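Local coordinates for uncharacterized protein (Leptotrichia buccalis, PDB 3T8K), which is of unknown function but adopts an ankyrin-repeat fold, a scaffold that in other proteins commonly mediates protein-protein interactions, at residues 94-98 with 134-138. Sequence-based numbering, arbitrary orientation.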
loop_
_atom_site.group_PDB
_atom_site.type_symbol
_atom_site.label_atom_id
_atom_site.label_comp_id
_atom_site.label_asym_id
_atom_site.label_seq_id
_atom_site.Cartn_x
_atom_site.Cartn_y
_atom_site.Cartn_z
ATOM N N THR A 94 -1.374 -17.104 -2.146
ATOM C CA THR A 94 -0.549 -18.298 -2.096
ATOM C C THR A 94 -0.354 -18.875 -3.491
ATOM O O THR A 94 0.768 -19.172 -3.896
ATOM C CB THR A 94 -1.174 -19.358 -1.191
ATOM O OG1 THR A 94 -1.317 -18.812 0.125
ATOM C CG2 THR A 94 -0.291 -20.597 -1.127
ATOM N N GLU A 95 -1.464 -19.031 -4.208
ATOM C CA GLU A 95 -1.456 -19.524 -5.584
ATOM C C GLU A 95 -0.532 -18.704 -6.485
ATOM O O GLU A 95 0.264 -19.262 -7.248
ATOM C CB GLU A 95 -2.879 -19.518 -6.146
ATOM C CG GLU A 95 -3.379 -20.883 -6.576
ATOM C CD GLU A 95 -2.557 -21.470 -7.703
ATOM O OE1 GLU A 95 -2.582 -20.899 -8.812
ATOM O OE2 GLU A 95 -1.884 -22.498 -7.479
ATOM N N LEU A 96 -0.644 -17.380 -6.406
ATOM C CA LEU A 96 0.203 -16.499 -7.203
ATOM C C LEU A 96 1.682 -16.633 -6.809
ATOM O O LEU A 96 2.562 -16.643 -7.678
ATOM C CB LEU A 96 -0.256 -15.038 -7.093
ATOM C CG LEU A 96 -1.578 -14.695 -7.788
ATOM C CD1 LEU A 96 -2.006 -13.254 -7.492
ATOM C CD2 LEU A 96 -1.451 -14.909 -9.279
ATOM N N CYS A 97 1.960 -16.727 -5.511
ATOM C CA CYS A 97 3.335 -16.969 -5.067
ATOM C C CYS A 97 3.877 -18.277 -5.648
ATOM O O CYS A 97 4.990 -18.319 -6.165
ATOM C CB CYS A 97 3.446 -16.979 -3.535
ATOM S SG CYS A 97 5.140 -17.280 -2.888
ATOM N N LYS A 98 3.092 -19.350 -5.565
ATOM C CA LYS A 98 3.510 -20.626 -6.129
ATOM C C LYS A 98 3.873 -20.497 -7.611
ATOM O O LYS A 98 4.881 -21.032 -8.070
ATOM C CB LYS A 98 2.403 -21.672 -5.963
ATOM C CG LYS A 98 2.705 -23.018 -6.598
ATOM C CD LYS A 98 1.718 -24.076 -6.108
ATOM C CE LYS A 98 0.663 -24.393 -7.143
ATOM N NZ LYS A 98 1.080 -25.522 -8.029
ATOM N N PRO A 134 0.501 -23.292 3.858
ATOM C CA PRO A 134 0.912 -23.530 2.470
ATOM C C PRO A 134 1.871 -22.451 1.970
ATOM O O PRO A 134 2.898 -22.783 1.373
ATOM C CB PRO A 134 -0.412 -23.487 1.703
ATOM C CG PRO A 134 -1.434 -23.904 2.719
ATOM C CD PRO A 134 -0.965 -23.276 4.005
ATOM N N LEU A 135 1.551 -21.183 2.223
ATOM C CA LEU A 135 2.432 -20.089 1.827
ATOM C C LEU A 135 3.787 -20.171 2.534
ATOM O O LEU A 135 4.824 -19.986 1.907
ATOM C CB LEU A 135 1.762 -18.722 2.056
ATOM C CG LEU A 135 2.611 -17.486 1.773
ATOM C CD1 LEU A 135 3.083 -17.498 0.317
ATOM C CD2 LEU A 135 1.840 -16.190 2.074
ATOM N N TYR A 136 3.779 -20.459 3.837
ATOM C CA TYR A 136 5.017 -20.613 4.599
ATOM C C TYR A 136 5.912 -21.696 3.981
ATOM O O TYR A 136 7.128 -21.532 3.865
ATOM C CB TYR A 136 4.712 -20.992 6.053
ATOM C CG TYR A 136 4.192 -19.887 6.953
ATOM C CD1 TYR A 136 4.337 -18.544 6.626
ATOM C CD2 TYR A 136 3.575 -20.199 8.160
ATOM C CE1 TYR A 136 3.866 -17.546 7.473
ATOM C CE2 TYR A 136 3.104 -19.214 9.005
ATOM C CZ TYR A 136 3.253 -17.895 8.664
ATOM O OH TYR A 136 2.777 -16.928 9.516
ATOM N N LYS A 137 5.300 -22.808 3.591
ATOM C CA LYS A 137 6.031 -23.915 2.984
ATOM C C LYS A 137 6.688 -23.512 1.671
ATOM O O LYS A 137 7.828 -23.896 1.401
ATOM C CB LYS A 137 5.111 -25.118 2.770
ATOM C CG LYS A 137 4.721 -25.815 4.071
ATOM C CD LYS A 137 3.887 -27.057 3.789
ATOM C CE LYS A 137 3.552 -27.817 5.055
ATOM N NZ LYS A 137 2.767 -29.038 4.723
ATOM N N LEU A 138 5.961 -22.749 0.858
ATOM C CA LEU A 138 6.490 -22.268 -0.412
ATOM C C LEU A 138 7.739 -21.441 -0.156
ATOM O O LEU A 138 8.790 -21.666 -0.756
ATOM C CB LEU A 138 5.448 -21.415 -1.147
ATOM C CG LEU A 138 4.289 -22.145 -1.821
ATOM C CD1 LEU A 138 3.257 -21.145 -2.340
ATOM C CD2 LEU A 138 4.807 -23.031 -2.953
HETATM O O HOH W 1 -1.325 -20.189 2.724
#
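T94 and L138 meet where two helices of the ankyrin-repeat stack, 90-102 and 129-140, run nearly parallel, their local axes 9.7 Å apart and inclined by 18°. L138 projects toward the neighbouring helix, and its extended end, chi2 172°, carries CD1 onto the backbone turn of 94-98. There L138 CD1 lies 3.5 Å from T94 O and 3.7 Å from K98 N, the two atoms joined by that turn's own hydrogen bond, while T94 CG2 and K98 CB border the same methyl. CD2 rests more loosely against K98 CB and CA; the lysine then bends away, and its NZ forms a salt bridge with E102. With an alanine in place of this leucine, T94 CG2 and K98 CB would probably lose their shared apolar neighbour and a gap would open over the turn. Deeper in the interface, C97 SG packs 3.8 Å from L135 CD1, and both side chains also touch F83 of helix 79-85, extending the apolar layer to a third helix. The hydroxyl of T94 is set beside its own backbone N (chi1 -59°), hydrogen-bonds to I90 O one turn earlier, and T94 OG1 passes 3.6 Å from L135 CB. No direct hydrogen bond links the two segments; instead a water donates to T94 OG1 at 2.9 Å and accepts from L135 N at 3.1 Å, at the kink where this amide lacks a bond to the preceding turn.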